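Local coordinates for protein FACT-Spt16 (Cicer arietinum, PDB 5CE6) that probably binds histones H3-H4 as the N-terminal, peptidase-like part of the Spt16 subunit of the FACT histone chaperone, at residues V228-S238 with S285-D293; Q272-R280 with K421-L429. All coordinates share one frame; numbering follows the deposited sequence.

Both contacts lie in the M24 peptidase-like part of the chain, their centres about 14 Å apart. Both are partly buried, but contact 1 is nearer the surface, with several exposed residues among those that touch, against a single one in contact 2. Contact 1 ties the junction between helices 200-230 and 237-249 to the loop leading into strand 296-306; it is rich in hydrogen bonds, from backbone and side chains alike. Contact 2 sets the turn and loop after strand 270-273 against strand 424-435, and there apolar packing dominates, with one weak direct hydrogen bond, accepted by Asn422 of the potassium site. The Ser273 hydroxyl joins the two contacts, and Tyr291 packs on Lys421.

Contact 1: residues V228-S238 with S285-D293; sequences VIDEEKKILHS and SNDEALYYD. With NA (sodium ion), chain E.
His237 donates from ND1 almost straight (172°) to Asn286 OD1 at 2.7 Å, with the acceptor lying in the ring plane; with Tyr292 and Leu290 it is among the three largest single contributors to the contact. That oxygen also takes Glu288 N, which reaches it from the opposite face of the amide plane and closes an Asx turn; asparagine suits the place because one carbonyl can both shape the loop and hold the ring. NE2, the other nitrogen, bonds to Ser273 OG, so bonds at both nitrogens fix the rotation of the ring. Over one face of the imidazole lies the Ala289-Leu290 backbone, and Ala289 O turns to a sodium ion at 2.7 Å, which two waters also bind.

Along the backbone, Leu290 N to Ile235 O (2.8 Å) and His237 N to Glu288 O (2.9 Å) flank a single bridge between Leu236 and Ala289. Ser238 OG donates to Asp287 OD1 at 2.7 Å, pinning the first turn of helix 237-249 to the loop.

At the far end the Tyr292 ring lies against the last turn of helix 200-230. Tyr292 holds CG between its backbone N and carbonyl carbon (chi1 46°), which lays one ring face on Ile229 CG1, a CH-pi contact 4.1 Å from the ring centroid, while OH donates to Lys233 O at 2.7 Å. An aromatic with a polar tip thus serves both the greasy helix side and the carbonyl beyond the Schellman motif, where Glu232 has positive phi. Leu290, branched and apolar, sends CD2 to Val228 CG1 at 3.9 Å and sets CD1 against CD2 of the His237 ring.

Beyond the two segments, Ile235 and Leu290 rest on Leu240 of helix 237-249, Leu290 also meets Ile298 of strand 296-306, and Ile229 and Tyr292 pack on Ile319 of strand 309-319.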
# COMPACT_ATOMS: atom_id res chain seq x y z
N VAL A 228 0.08 28.31 11.53
CA VAL A 228 1.42 28.25 12.10
C VAL A 228 2.37 29.28 11.47
O VAL A 228 3.10 29.97 12.17
CB VAL A 228 2.02 26.83 11.98
CG1 VAL A 228 3.55 26.86 12.14
CG2 VAL A 228 1.40 25.89 13.01
N ILE A 229 2.33 29.38 10.15
CA ILE A 229 3.17 30.34 9.45
C ILE A 229 2.72 31.78 9.75
O ILE A 229 3.55 32.67 9.97
CB ILE A 229 3.19 30.06 7.93
CG1 ILE A 229 3.81 28.69 7.67
CG2 ILE A 229 3.96 31.15 7.18
CD1 ILE A 229 3.48 28.10 6.31
N ASP A 230 1.41 31.99 9.77
CA ASP A 230 0.82 33.29 10.10
C ASP A 230 1.25 33.80 11.47
O ASP A 230 1.76 34.91 11.60
CB ASP A 230 -0.70 33.21 10.06
CG ASP A 230 -1.30 33.86 8.83
OD1 ASP A 230 -0.77 34.90 8.38
OD2 ASP A 230 -2.30 33.32 8.31
N GLU A 231 1.01 32.98 12.49
CA GLU A 231 1.28 33.37 13.87
C GLU A 231 2.74 33.17 14.26
O GLU A 231 3.11 33.37 15.42
CB GLU A 231 0.39 32.60 14.84
CG GLU A 231 -1.08 33.02 14.83
CD GLU A 231 -1.85 32.45 16.02
OE1 GLU A 231 -1.88 33.11 17.08
OE2 GLU A 231 -2.42 31.35 15.89
N GLU A 232 3.56 32.78 13.28
CA GLU A 232 4.98 32.50 13.50
C GLU A 232 5.17 31.57 14.69
O GLU A 232 5.99 31.83 15.57
CB GLU A 232 5.77 33.80 13.69
CG GLU A 232 5.69 34.74 12.51
CD GLU A 232 6.80 35.77 12.50
OE1 GLU A 232 7.98 35.37 12.64
OE2 GLU A 232 6.50 36.97 12.35
N LYS A 233 4.40 30.49 14.70
CA LYS A 233 4.46 29.52 15.78
C LYS A 233 5.63 28.57 15.58
O LYS A 233 6.07 28.34 14.45
CB LYS A 233 3.17 28.71 15.84
CG LYS A 233 1.96 29.47 16.37
CD LYS A 233 0.82 28.51 16.70
CE LYS A 233 -0.12 29.11 17.73
NZ LYS A 233 -1.45 29.44 17.15
N LYS A 234 6.14 28.01 16.67
CA LYS A 234 7.08 26.90 16.56
C LYS A 234 6.34 25.59 16.77
O LYS A 234 5.70 25.39 17.80
CB LYS A 234 8.23 27.03 17.56
CG LYS A 234 9.25 25.91 17.42
CD LYS A 234 10.28 25.92 18.55
CE LYS A 234 11.28 24.79 18.35
NZ LYS A 234 12.24 24.65 19.48
N ILE A 235 6.42 24.70 15.79
CA ILE A 235 5.81 23.38 15.91
C ILE A 235 6.78 22.33 15.36
O ILE A 235 7.41 22.53 14.32
CB ILE A 235 4.44 23.34 15.18
CG1 ILE A 235 3.66 22.08 15.55
CG2 ILE A 235 4.59 23.47 13.66
CD1 ILE A 235 2.22 22.10 15.09
N LEU A 236 6.93 21.22 16.08
CA LEU A 236 7.80 20.13 15.61
C LEU A 236 7.12 19.32 14.52
O LEU A 236 5.89 19.18 14.52
CB LEU A 236 8.16 19.20 16.76
CG LEU A 236 8.83 19.87 17.96
CD1 LEU A 236 9.35 18.80 18.91
CD2 LEU A 236 9.96 20.78 17.51
N HIS A 237 7.89 18.74 13.61
CA HIS A 237 7.29 17.92 12.56
C HIS A 237 6.53 16.76 13.17
O HIS A 237 5.48 16.38 12.69
CB HIS A 237 8.33 17.41 11.56
CG HIS A 237 9.00 18.49 10.77
ND1 HIS A 237 10.37 18.64 10.74
CD2 HIS A 237 8.50 19.47 9.99
CE1 HIS A 237 10.69 19.67 9.98
NE2 HIS A 237 9.57 20.20 9.51
N SER A 238 7.07 16.20 14.26
CA SER A 238 6.41 15.09 14.94
C SER A 238 5.10 15.47 15.63
O SER A 238 4.25 14.61 15.88
CB SER A 238 7.37 14.46 15.96
OG SER A 238 7.94 15.46 16.78
N SER A 285 8.61 11.57 10.35
CA SER A 285 8.62 12.97 10.75
C SER A 285 9.55 13.15 11.94
O SER A 285 9.42 12.45 12.95
CB SER A 285 7.21 13.43 11.14
OG SER A 285 6.33 13.38 10.03
N ASN A 286 10.50 14.06 11.82
CA ASN A 286 11.49 14.25 12.89
C ASN A 286 11.02 15.22 13.98
O ASN A 286 9.87 15.67 13.95
CB ASN A 286 12.85 14.63 12.31
CG ASN A 286 12.86 15.99 11.64
OD1 ASN A 286 12.05 16.86 11.95
ND2 ASN A 286 13.80 16.18 10.71
N ASP A 287 11.91 15.53 14.93
CA ASP A 287 11.59 16.44 16.03
C ASP A 287 12.11 17.86 15.80
O ASP A 287 12.23 18.64 16.75
CB ASP A 287 12.18 15.94 17.36
CG ASP A 287 11.49 14.71 17.89
OD1 ASP A 287 10.37 14.38 17.45
OD2 ASP A 287 12.08 14.07 18.78
N GLU A 288 12.44 18.18 14.56
CA GLU A 288 12.86 19.54 14.22
C GLU A 288 11.64 20.43 14.00
O GLU A 288 10.56 19.94 13.68
CB GLU A 288 13.75 19.53 12.97
CG GLU A 288 15.07 18.83 13.17
CD GLU A 288 15.93 19.54 14.20
OE1 GLU A 288 16.06 20.78 14.11
OE2 GLU A 288 16.47 18.86 15.09
N ALA A 289 11.83 21.73 14.19
CA ALA A 289 10.75 22.69 14.01
C ALA A 289 10.44 22.87 12.53
O ALA A 289 11.35 22.82 11.69
CB ALA A 289 11.12 24.01 14.63
N LEU A 290 9.17 23.07 12.21
CA LEU A 290 8.76 23.41 10.85
C LEU A 290 9.49 24.69 10.42
O LEU A 290 9.57 25.64 11.19
CB LEU A 290 7.25 23.63 10.79
CG LEU A 290 6.66 23.90 9.41
CD1 LEU A 290 6.60 22.60 8.63
CD2 LEU A 290 5.28 24.53 9.51
N TYR A 291 10.03 24.69 9.21
CA TYR A 291 10.81 25.82 8.73
C TYR A 291 10.08 26.49 7.58
O TYR A 291 9.68 25.83 6.62
CB TYR A 291 12.20 25.37 8.26
CG TYR A 291 13.13 26.53 7.94
CD1 TYR A 291 13.88 27.13 8.94
CD2 TYR A 291 13.25 27.00 6.64
CE1 TYR A 291 14.73 28.17 8.66
CE2 TYR A 291 14.09 28.05 6.35
CZ TYR A 291 14.83 28.63 7.36
OH TYR A 291 15.68 29.68 7.08
N TYR A 292 9.91 27.81 7.68
CA TYR A 292 9.10 28.50 6.69
C TYR A 292 9.59 29.90 6.37
O TYR A 292 8.81 30.76 5.97
CB TYR A 292 7.63 28.55 7.11
CG TYR A 292 7.42 28.94 8.55
CD1 TYR A 292 7.50 30.27 8.95
CD2 TYR A 292 7.16 27.97 9.52
CE1 TYR A 292 7.33 30.62 10.27
CE2 TYR A 292 6.99 28.32 10.84
CZ TYR A 292 7.07 29.65 11.21
OH TYR A 292 6.90 30.00 12.53
N ASP A 293 10.89 30.14 6.53
CA ASP A 293 11.44 31.42 6.09
C ASP A 293 11.50 31.47 4.56
O ASP A 293 11.00 30.57 3.90
CB ASP A 293 12.81 31.67 6.72
CG ASP A 293 13.07 33.15 6.96
OD1 ASP A 293 12.96 33.95 6.01
OD2 ASP A 293 13.37 33.51 8.12
NA NA E . 12.92 22.23 9.56
O HOH W 1 7.94 25.90 13.52
O HOH W 2 15.48 21.22 9.49
O HOH W 3 14.05 23.85 11.57

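Contact 2: residues Q272-R280 with K421-L429; sequences QSGGKFDLR and KNKVFSLLL
Phe277 turns CG away from its own carbonyl carbon (chi1 -58°), and Leu279 does the same (chi1 -55°), which carries both side chains onto the strand that starts at Val424. The Phe277 ring meets Asn422 OD1 at its edge, in plane, with CE2 at 3.2 Å; the slightly positive rim of an aromatic suits a carbonyl oxygen. CE2 also touches Phe425 CB at 3.9 Å, while Phe277 CB lies against Ser426, a residue small enough to accept it. Leu279 slides past Leu428 in the opposite direction, its CD2 4.1 Å from Leu428 CB.

Ser273 to Lys276 form a type I' beta turn, whose two central residues need positive phi and are both glycines here. Gly275 N gives a weak, bent bond (128°) to Asn422 OD1 at 3.0 Å, and a water joins Gly274 N to Asn422 ND2. Asn422 also belongs to the potassium site, together with Ala295 and Ser420. Bare Gly275 lets Lys421 O come to 3.4 Å from its CA. On the strand's other side Phe425 and Leu427 pack on helix 323-342, while Phe277 and Leu279 also touch Ile299 of strand 296-306.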
# COMPACT_ATOMS: atom_id res chain seq x y z
N GLN A 272 7.92 17.26 6.42
CA GLN A 272 9.34 17.55 6.23
C GLN A 272 9.52 18.99 5.79
O GLN A 272 8.72 19.52 5.02
CB GLN A 272 9.93 16.63 5.15
CG GLN A 272 9.86 15.15 5.50
CD GLN A 272 10.35 14.24 4.39
OE1 GLN A 272 10.63 14.69 3.28
NE2 GLN A 272 10.40 12.94 4.68
N SER A 273 10.60 19.61 6.26
CA SER A 273 10.92 20.97 5.82
C SER A 273 12.37 21.24 6.17
O SER A 273 13.06 20.37 6.69
CB SER A 273 10.01 21.99 6.51
OG SER A 273 10.33 22.09 7.89
N GLY A 274 12.84 22.46 5.89
CA GLY A 274 14.12 22.90 6.41
C GLY A 274 15.32 22.12 5.92
O GLY A 274 16.28 21.89 6.67
N GLY A 275 15.27 21.70 4.66
CA GLY A 275 16.44 21.10 4.04
C GLY A 275 16.62 19.63 4.35
O GLY A 275 17.58 19.02 3.89
N LYS A 276 15.71 19.05 5.13
CA LYS A 276 15.82 17.64 5.50
C LYS A 276 14.64 16.86 4.93
O LYS A 276 13.57 16.77 5.54
CB LYS A 276 15.94 17.46 7.01
CG LYS A 276 17.19 18.14 7.59
CD LYS A 276 17.43 17.81 9.07
CE LYS A 276 18.70 18.48 9.60
NZ LYS A 276 18.84 18.33 11.07
N PHE A 277 14.83 16.31 3.73
CA PHE A 277 13.76 15.62 3.03
C PHE A 277 14.15 14.17 2.78
O PHE A 277 15.35 13.83 2.76
CB PHE A 277 13.46 16.35 1.72
CG PHE A 277 13.07 17.78 1.91
CD1 PHE A 277 11.79 18.11 2.33
CD2 PHE A 277 14.00 18.80 1.70
CE1 PHE A 277 11.43 19.44 2.52
CE2 PHE A 277 13.65 20.13 1.89
CZ PHE A 277 12.37 20.45 2.31
N ASP A 278 13.15 13.33 2.59
CA ASP A 278 13.38 11.91 2.36
C ASP A 278 12.12 11.43 1.69
O ASP A 278 11.06 11.37 2.31
CB ASP A 278 13.59 11.21 3.70
CG ASP A 278 13.92 9.73 3.55
OD1 ASP A 278 13.83 9.17 2.43
OD2 ASP A 278 14.26 9.11 4.57
N LEU A 279 12.22 11.12 0.40
CA LEU A 279 11.02 10.74 -0.34
C LEU A 279 10.72 9.25 -0.30
O LEU A 279 9.79 8.79 -0.94
CB LEU A 279 11.10 11.22 -1.79
CG LEU A 279 11.35 12.72 -1.97
CD1 LEU A 279 11.19 13.10 -3.43
CD2 LEU A 279 10.39 13.51 -1.10
N ARG A 280 11.51 8.48 0.45
CA ARG A 280 11.18 7.07 0.63
C ARG A 280 9.89 6.97 1.45
O ARG A 280 9.63 7.80 2.31
CB ARG A 280 12.33 6.34 1.32
CG ARG A 280 13.58 6.28 0.46
CD ARG A 280 14.75 5.73 1.23
NE ARG A 280 15.11 6.57 2.37
CZ ARG A 280 16.08 6.27 3.22
NH1 ARG A 280 16.77 5.15 3.05
NH2 ARG A 280 16.35 7.07 4.24
N LYS A 421 18.52 27.49 4.09
CA LYS A 421 18.27 26.26 4.81
C LYS A 421 17.93 25.12 3.85
O LYS A 421 18.25 23.95 4.10
CB LYS A 421 17.10 26.49 5.77
CG LYS A 421 16.79 25.34 6.68
CD LYS A 421 17.49 25.51 8.00
CE LYS A 421 17.08 24.43 8.99
NZ LYS A 421 18.11 24.29 10.06
N ASN A 422 17.27 25.48 2.75
CA ASN A 422 16.84 24.53 1.73
C ASN A 422 17.77 24.50 0.51
O ASN A 422 17.31 24.24 -0.61
CB ASN A 422 15.40 24.84 1.28
CG ASN A 422 14.36 24.45 2.34
OD1 ASN A 422 13.98 23.29 2.44
ND2 ASN A 422 13.92 25.42 3.13
N LYS A 423 19.05 24.80 0.75
CA LYS A 423 20.11 24.69 -0.26
C LYS A 423 19.93 23.46 -1.13
O LYS A 423 20.01 23.53 -2.36
CB LYS A 423 21.48 24.64 0.44
CG LYS A 423 22.61 24.10 -0.44
CD LYS A 423 23.94 24.08 0.29
CE LYS A 423 25.02 23.39 -0.54
NZ LYS A 423 26.38 23.63 0.04
N VAL A 424 19.66 22.34 -0.47
CA VAL A 424 19.23 21.15 -1.16
C VAL A 424 17.80 20.90 -0.70
O VAL A 424 17.53 20.88 0.50
CB VAL A 424 20.14 19.96 -0.79
CG1 VAL A 424 19.67 18.70 -1.48
CG2 VAL A 424 21.58 20.27 -1.15
N PHE A 425 16.88 20.73 -1.65
CA PHE A 425 15.48 20.52 -1.31
C PHE A 425 14.87 19.43 -2.17
O PHE A 425 15.45 19.01 -3.17
CB PHE A 425 14.66 21.81 -1.46
CG PHE A 425 14.47 22.25 -2.88
CD1 PHE A 425 15.46 22.96 -3.55
CD2 PHE A 425 13.29 21.96 -3.56
CE1 PHE A 425 15.28 23.37 -4.86
CE2 PHE A 425 13.10 22.35 -4.87
CZ PHE A 425 14.09 23.07 -5.53
N SER A 426 13.69 18.96 -1.77
CA SER A 426 12.96 17.98 -2.56
C SER A 426 11.51 18.44 -2.70
O SER A 426 11.08 19.35 -2.00
CB SER A 426 13.03 16.59 -1.91
OG SER A 426 14.39 16.15 -1.81
N LEU A 427 10.79 17.84 -3.64
CA LEU A 427 9.37 18.13 -3.86
C LEU A 427 8.64 16.82 -4.08
O LEU A 427 9.22 15.88 -4.63
CB LEU A 427 9.16 19.00 -5.11
CG LEU A 427 9.93 20.32 -5.18
CD1 LEU A 427 9.83 20.89 -6.60
CD2 LEU A 427 9.42 21.31 -4.19
N LEU A 428 7.37 16.77 -3.69
CA LEU A 428 6.58 15.53 -3.79
C LEU A 428 5.11 15.81 -4.05
O LEU A 428 4.50 16.67 -3.39
CB LEU A 428 6.75 14.72 -2.50
CG LEU A 428 5.96 13.41 -2.45
CD1 LEU A 428 6.52 12.44 -3.48
CD2 LEU A 428 6.07 12.82 -1.05
N LEU A 429 4.53 15.07 -4.99
CA LEU A 429 3.10 15.10 -5.24
C LEU A 429 2.58 13.67 -5.28
O LEU A 429 3.16 12.82 -5.96
CB LEU A 429 2.78 15.79 -6.57
CG LEU A 429 2.87 17.31 -6.58
CD1 LEU A 429 2.66 17.82 -8.01
CD2 LEU A 429 1.82 17.89 -5.66
O HOH W 4 11.24 24.57 4.74